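Local coordinates for protein Bd3459 (Bdellovibrio bacteriovorus, PDB 5CEC) that probably acts as a serine endopeptidase of the S13 D-Ala-D-Ala carboxypeptidase family in this bacterial predator, and is bound by the ankyrin-repeat immunity protein Bd3460, at residues Trp79-Arg83 with Leu84-Tyr88; Tyr315-Asp318 with Lys319-Ala323. The protein carries 1 engineered substitution. All coordinates share one frame; numbering follows the deposited sequence.

Contact 1 (Trp79-Arg83 with Leu84-Tyr88)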
ATOM      1  N   TRP A  79      10.443 -13.110   6.170  1.00 15.42           N
ATOM      2  CA  TRP A  79      11.120 -14.212   5.482  1.00 14.72           C
ATOM      3  C   TRP A  79      12.304 -13.663   4.674  1.00 14.65           C
ATOM      4  O   TRP A  79      13.419 -14.195   4.761  1.00 16.37           O
ATOM      5  CB  TRP A  79      10.147 -14.979   4.577  1.00 15.61           C
ATOM      6  CG  TRP A  79      10.657 -16.238   4.021  1.00 15.75           C
ATOM      7  CD1 TRP A  79      11.708 -17.007   4.492  1.00 16.86           C
ATOM      8  CD2 TRP A  79      10.092 -16.970   2.944  1.00 16.79           C
ATOM      9  NE1 TRP A  79      11.828 -18.145   3.752  1.00 17.46           N
ATOM     10  CE2 TRP A  79      10.855 -18.146   2.791  1.00 16.56           C
ATOM     11  CE3 TRP A  79       9.033 -16.738   2.062  1.00 17.13           C
ATOM     12  CZ2 TRP A  79      10.559 -19.083   1.847  1.00 17.78           C
ATOM     13  CZ3 TRP A  79       8.772 -17.679   1.107  1.00 18.09           C
ATOM     14  CH2 TRP A  79       9.545 -18.813   0.989  1.00 17.90           C
ATOM     15  N   ALA A  80      12.071 -12.597   3.898  1.00 14.70           N
ATOM     16  CA  ALA A  80      13.122 -12.020   3.073  1.00 15.06           C
ATOM     17  C   ALA A  80      14.268 -11.440   3.946  1.00 14.72           C
ATOM     18  O   ALA A  80      15.445 -11.566   3.597  1.00 16.17           O
ATOM     19  CB  ALA A  80      12.540 -10.983   2.129  1.00 15.86           C
ATOM     20  N   VAL A  81      13.915 -10.711   5.010  1.00 15.17           N
ATOM     21  CA  VAL A  81      14.939 -10.142   5.903  1.00 16.35           C
ATOM     22  C   VAL A  81      15.812 -11.244   6.485  1.00 16.86           C
ATOM     23  O   VAL A  81      17.025 -11.120   6.541  1.00 18.61           O
ATOM     24  CB  VAL A  81      14.304  -9.266   7.003  1.00 17.53           C
ATOM     25  CG1 VAL A  81      15.273  -8.941   8.147  1.00 19.11           C
ATOM     26  CG2 VAL A  81      13.732  -8.004   6.391  1.00 17.47           C
ATOM     27  N   ASP A  82      15.187 -12.331   6.905  1.00 16.57           N
ATOM     28  CA  ASP A  82      15.936 -13.477   7.484  1.00 17.60           C
ATOM     29  C   ASP A  82      16.778 -14.204   6.427  1.00 17.89           C
ATOM     30  O   ASP A  82      17.916 -14.586   6.697  1.00 21.07           O
ATOM     31  CB  ASP A  82      14.974 -14.457   8.172  1.00 18.23           C
ATOM     32  CG  ASP A  82      14.690 -14.097   9.610  1.00 21.73           C
ATOM     33  OD1 ASP A  82      15.277 -13.106  10.148  1.00 23.12           O
ATOM     34  OD2 ASP A  82      13.888 -14.841  10.208  1.00 25.55           O
ATOM     35  N   ARG A  83      16.236 -14.426   5.238  1.00 18.85           N
ATOM     36  CA  ARG A  83      16.946 -15.204   4.230  1.00 18.42           C
ATOM     37  C   ARG A  83      18.038 -14.392   3.526  1.00 19.11           C
ATOM     38  O   ARG A  83      19.077 -14.948   3.157  1.00 21.81           O
ATOM     39  CB  ARG A  83      15.983 -15.712   3.170  1.00 20.06           C
ATOM     40  CG  ARG A  83      15.286 -16.982   3.533  1.00 22.84           C
ATOM     41  CD  ARG A  83      16.214 -18.187   3.288  1.00 24.24           C
ATOM     42  NE  ARG A  83      16.513 -18.350   1.855  1.00 25.48           N
ATOM     43  CZ  ARG A  83      15.700 -18.881   0.941  1.00 25.60           C
ATOM     44  NH1 ARG A  83      14.534 -19.424   1.283  1.00 23.69           N
ATOM     45  NH2 ARG A  83      16.065 -18.896  -0.338  1.00 28.54           N
ATOM     46  N   LEU A  84      17.791 -13.109   3.301  1.00 18.13           N
ATOM     47  CA  LEU A  84      18.698 -12.264   2.509  1.00 19.81           C
ATOM     48  C   LEU A  84      19.467 -11.218   3.278  1.00 18.36           C
ATOM     49  O   LEU A  84      20.602 -10.884   2.909  1.00 20.59           O
ATOM     50  CB  LEU A  84      17.918 -11.587   1.395  1.00 20.55           C
ATOM     51  CG  LEU A  84      17.155 -12.512   0.442  1.00 20.91           C
ATOM     52  CD1 LEU A  84      16.301 -11.668  -0.480  1.00 20.83           C
ATOM     53  CD2 LEU A  84      18.092 -13.415  -0.336  1.00 22.54           C
ATOM     54  N   GLY A  85      18.843 -10.679   4.315  1.00 20.06           N
ATOM     55  CA  GLY A  85      19.378  -9.557   5.074  1.00 19.19           C
ATOM     56  C   GLY A  85      18.845  -8.234   4.526  1.00 18.47           C
ATOM     57  O   GLY A  85      18.681  -8.068   3.322  1.00 18.09           O
ATOM     58  N   PRO A  86      18.605  -7.260   5.418  1.00 18.37           N
ATOM     59  CA  PRO A  86      18.038  -5.981   4.967  1.00 19.26           C
ATOM     60  C   PRO A  86      18.927  -5.148   4.059  1.00 18.13           C
ATOM     61  O   PRO A  86      18.413  -4.264   3.381  1.00 18.44           O
ATOM     62  CB  PRO A  86      17.772  -5.229   6.276  1.00 19.17           C
ATOM     63  CG  PRO A  86      18.764  -5.809   7.237  1.00 20.57           C
ATOM     64  CD  PRO A  86      18.901  -7.255   6.856  1.00 19.72           C
ATOM     65  N   ASP A  87      20.226  -5.428   4.055  1.00 17.43           N
ATOM     66  CA  ASP A  87      21.164  -4.710   3.207  1.00 18.16           C
ATOM     67  C   ASP A  87      21.491  -5.456   1.925  1.00 18.34           C
ATOM     68  O   ASP A  87      22.338  -5.015   1.133  1.00 20.35           O
ATOM     69  CB  ASP A  87      22.418  -4.403   4.007  1.00 19.47           C
ATOM     70  CG  ASP A  87      22.129  -3.518   5.212  1.00 22.05           C
ATOM     71  OD1 ASP A  87      21.587  -2.421   4.994  1.00 22.88           O
ATOM     72  OD2 ASP A  87      22.454  -3.907   6.364  1.00 23.86           O
ATOM     73  N   TYR A  88      20.812  -6.579   1.685  1.00 17.86           N
ATOM     74  CA  TYR A  88      21.059  -7.377   0.470  1.00 16.99           C
ATOM     75  C   TYR A  88      20.717  -6.534  -0.770  1.00 15.77           C
ATOM     76  O   TYR A  88      19.705  -5.820  -0.768  1.00 18.40           O
ATOM     77  CB  TYR A  88      20.170  -8.623   0.477  1.00 17.68           C
ATOM     78  CG  TYR A  88      20.328  -9.496  -0.736  1.00 18.52           C
ATOM     79  CD1 TYR A  88      21.388 -10.382  -0.844  1.00 21.22           C
ATOM     80  CD2 TYR A  88      19.417  -9.440  -1.800  1.00 19.44           C
ATOM     81  CE1 TYR A  88      21.546 -11.185  -1.950  1.00 23.43           C
ATOM     82  CE2 TYR A  88      19.555 -10.252  -2.904  1.00 20.29           C
ATOM     83  CZ  TYR A  88      20.634 -11.115  -2.987  1.00 21.80           C
ATOM     84  OH  TYR A  88      20.788 -11.930  -4.087  1.00 27.12           O
TER
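Leu84 N donates to Ala80 O at 2.8 Å with an N-H...O angle of 153°, and this is the closing turn of helix 72-84. The next bond along, from Gly85 N to Val81 O, is weak: the atoms are 2.9 Å apart, but the angle has fallen to 130°. Gly85 is where the chain leaves the helix. Its phi is positive, at 93°, and it can turn this way because it carries no side chain. The next residue, Pro86, has no N-H to give back to the helix. The chain then makes a type I beta turn from Gly85 to Tyr88, in which Tyr88 N bonds to Gly85 O at 3.1 Å.

Val81 CG1 lies 4.2 Å from Pro86 CD, a light apolar touch across the helix end. Leu84 lies beside the carbonyl of Ala80, with its CB 3.3 Å from Ala80 O. Farther out, Leu84 CD2 sits over the centre of one face of the Tyr88 ring. Arg83 bends at chi2 and chi3, and its NH1 hydrogen-bonds to Leu263 O. The CB of Asp82 points away from the turn; its OD2 hydrogen-bonds to Tyr272 OH and forms a salt bridge with Lys276 NZ.

The helix end lies between other helices. Ala80 and Leu84 touch Leu240 of helix 240-250, and Val81 touches Leu244 of the same helix. Trp79 stacks on Tyr272 of helix 265-277. On another side, Val81 meets helix 307-322. Beyond the turn the chain runs into strand 91-98.

Contact 2 (Tyr315-Asp318 with Lys319-Ala323)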
ATOM      1  N   TYR A 315       7.556  -9.367  16.392  1.00 16.46           N
ATOM      2  CA  TYR A 315       8.666  -9.513  17.341  1.00 17.56           C
ATOM      3  C   TYR A 315       9.932  -9.955  16.633  1.00 16.23           C
ATOM      4  O   TYR A 315      11.025  -9.371  16.815  1.00 18.52           O
ATOM      5  CB  TYR A 315       8.311 -10.529  18.410  1.00 18.61           C
ATOM      6  CG  TYR A 315       9.437 -10.772  19.351  1.00 21.43           C
ATOM      7  CD1 TYR A 315      10.430 -11.702  19.061  1.00 23.18           C
ATOM      8  CD2 TYR A 315       9.534 -10.043  20.520  1.00 23.81           C
ATOM      9  CE1 TYR A 315      11.471 -11.915  19.928  1.00 28.38           C
ATOM     10  CE2 TYR A 315      10.581 -10.227  21.391  1.00 30.04           C
ATOM     11  CZ  TYR A 315      11.571 -11.173  21.107  1.00 28.95           C
ATOM     12  OH  TYR A 315      12.613 -11.391  21.923  1.00 41.14           O
ATOM     13  N   SER A 316       9.797 -10.970  15.785  1.00 17.00           N
ATOM     14  CA  SER A 316      10.931 -11.537  15.055  1.00 17.43           C
ATOM     15  C   SER A 316      11.502 -10.591  14.012  1.00 17.70           C
ATOM     16  O   SER A 316      12.723 -10.525  13.834  1.00 18.33           O
ATOM     17  CB  SER A 316      10.559 -12.891  14.439  1.00 17.88           C
ATOM     18  OG  SER A 316      10.286 -13.852  15.437  1.00 21.38           O
ATOM     19  N   LEU A 317      10.634  -9.865  13.289  1.00 16.34           N
ATOM     20  CA  LEU A 317      11.085  -8.903  12.319  1.00 16.62           C
ATOM     21  C   LEU A 317      11.855  -7.786  12.999  1.00 16.60           C
ATOM     22  O   LEU A 317      12.924  -7.362  12.513  1.00 17.52           O
ATOM     23  CB  LEU A 317       9.877  -8.367  11.540  1.00 16.52           C
ATOM     24  CG  LEU A 317      10.189  -7.290  10.493  1.00 16.08           C
ATOM     25  CD1 LEU A 317      11.211  -7.752   9.456  1.00 16.12           C
ATOM     26  CD2 LEU A 317       8.905  -6.892   9.797  1.00 16.11           C
ATOM     27  N   ASP A 318      11.285  -7.255  14.079  1.00 16.67           N
ATOM     28  CA  ASP A 318      11.943  -6.207  14.844  1.00 17.79           C
ATOM     29  C   ASP A 318      13.331  -6.681  15.314  1.00 18.37           C
ATOM     30  O   ASP A 318      14.324  -5.935  15.221  1.00 20.40           O
ATOM     31  CB  ASP A 318      11.068  -5.776  16.019  1.00 19.06           C
ATOM     32  CG  ASP A 318      11.137  -4.295  16.340  1.00 20.64           C
ATOM     33  OD1 ASP A 318      11.834  -3.518  15.654  1.00 24.14           O
ATOM     34  OD2 ASP A 318      10.456  -3.911  17.319  1.00 25.17           O
ATOM     35  N   LYS A 319      13.411  -7.918  15.785  1.00 19.54           N
ATOM     36  CA  LYS A 319      14.666  -8.462  16.317  1.00 20.40           C
ATOM     37  C   LYS A 319      15.706  -8.533  15.205  1.00 19.44           C
ATOM     38  O   LYS A 319      16.846  -8.080  15.385  1.00 20.97           O
ATOM     39  CB  LYS A 319      14.464  -9.850  16.913  1.00 21.02           C
ATOM     40  CG  LYS A 319      15.745 -10.434  17.513  1.00 23.63           C
ATOM     41  CD  LYS A 319      15.450 -11.782  18.114  1.00 27.86           C
ATOM     42  CE  LYS A 319      16.703 -12.421  18.662  1.00 29.69           C
ATOM     43  NZ  LYS A 319      16.436 -13.782  19.207  1.00 33.77           N
ATOM     44  N   SER A 320      15.310  -9.054  14.040  1.00 18.87           N
ATOM     45  CA  SER A 320      16.240  -9.195  12.925  1.00 18.83           C
ATOM     46  C   SER A 320      16.696  -7.825  12.395  1.00 17.92           C
ATOM     47  O   SER A 320      17.883  -7.629  12.083  1.00 21.00           O
ATOM     48  CB  SER A 320      15.615 -10.035  11.814  1.00 20.23           C
ATOM     49  OG  SER A 320      15.388 -11.384  12.257  1.00 22.42           O
ATOM     50  N   LEU A 321      15.772  -6.870  12.292  1.00 17.71           N
ATOM     51  CA  LEU A 321      16.146  -5.515  11.885  1.00 18.15           C
ATOM     52  C   LEU A 321      17.057  -4.830  12.897  1.00 19.61           C
ATOM     53  O   LEU A 321      18.020  -4.170  12.501  1.00 20.22           O
ATOM     54  CB  LEU A 321      14.900  -4.664  11.658  1.00 18.18           C
ATOM     55  CG  LEU A 321      14.055  -5.090  10.455  1.00 18.14           C
ATOM     56  CD1 LEU A 321      12.713  -4.370  10.519  1.00 19.89           C
ATOM     57  CD2 LEU A 321      14.771  -4.811   9.131  1.00 19.73           C
ATOM     58  N   SER A 322      16.745  -4.970  14.185  1.00 20.54           N
ATOM     59  CA  SER A 322      17.533  -4.295  15.240  1.00 20.81           C
ATOM     60  C   SER A 322      18.982  -4.749  15.259  1.00 21.38           C
ATOM     61  O   SER A 322      19.877  -3.960  15.564  1.00 22.27           O
ATOM     62  CB  SER A 322      16.907  -4.536  16.610  1.00 23.64           C
ATOM     63  OG  SER A 322      15.605  -3.988  16.642  1.00 30.31           O
ATOM     64  N   ALA A 323      19.216  -5.995  14.885  1.00 21.65           N
ATOM     65  CA  ALA A 323      20.579  -6.531  14.810  1.00 22.77           C
ATOM     66  C   ALA A 323      21.467  -5.779  13.797  1.00 21.70           C
ATOM     67  O   ALA A 323      22.697  -5.815  13.912  1.00 24.41           O
ATOM     68  CB  ALA A 323      20.544  -8.000  14.455  1.00 23.55           C
TER
HETATM   69  O   HOH W   1      14.398 -13.566  21.133  1.00 50.09           O
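Ser322 and Asp318 meet one helical turn apart, and the carbonyl of Asp318 accepts two hydrogen bonds from Ser322. The amide N donates to Asp318 O at 2.8 Å. The hydroxyl OG donates to the same Asp318 O at 2.7 Å, and it comes from the opposite face of the carbonyl plane. OG sits 40° out of that plane. A first torsion of -62° sets Ser322 OG beside its own backbone N, which turns the hydroxyl back along the helix.

Tyr315 and Lys319 are joined through water. Lys319 CG is anti to the backbone N (chi1 -178°), and the extended chain carries NZ out alongside the Tyr315 ring to the water near OH. Lys319 CD comes within 4.4 Å of Tyr315 CE1 and lies oblique to the ring. The water accepts from Lys319 NZ at 2.8 Å. It also bonds to Tyr315 OH at 2.9 Å, and lies in the ring plane at its edge.

On the buried side Leu317 and Leu321 pack at an oblique angle. Their CD1 methyls are 3.9 Å apart. Leu317 CG is anti to its backbone N, whereas Leu321 CG lies beside its own N. This sets Leu321 CG against Leu317 O at 3.3 Å.

Underneath, the backbone N-H...O hydrogen bonds from Lys319 to Tyr315, Ser320 to Ser316 and Leu321 to Leu317 are regular. Asp318 OD2 hydrogen-bonds to Tyr379 OH.

The chemistry is that of an amphipathic helix. Leucines pack inward, while the lysine and tyrosine share a water farther out. The serine hydroxyl gives Asp318 O a second donor near the end of the helix. Asp318 OD2 lies close to the carboxylate of Glu377, which may raise the pKa of one of them.

From the N terminus, the chain first passes through contact 1, at the end of helix 72-84 and the turn after it. Much later it reaches contact 2, in the last turns of helix 307-322. Each contact is local and closes no long loop. They stand in series, neither nested nor crossed. In space they are neighbours, with centres about 11 Å apart. A probable hydrogen bond of 2.7 Å joins Asp82 OD1 to Ser320 OG. Beside it, Val81 packs on Leu317 and Ser320, and Pro86 CB reaches Leu321 CD2. Together they join the ends of two helices that are far apart in sequence.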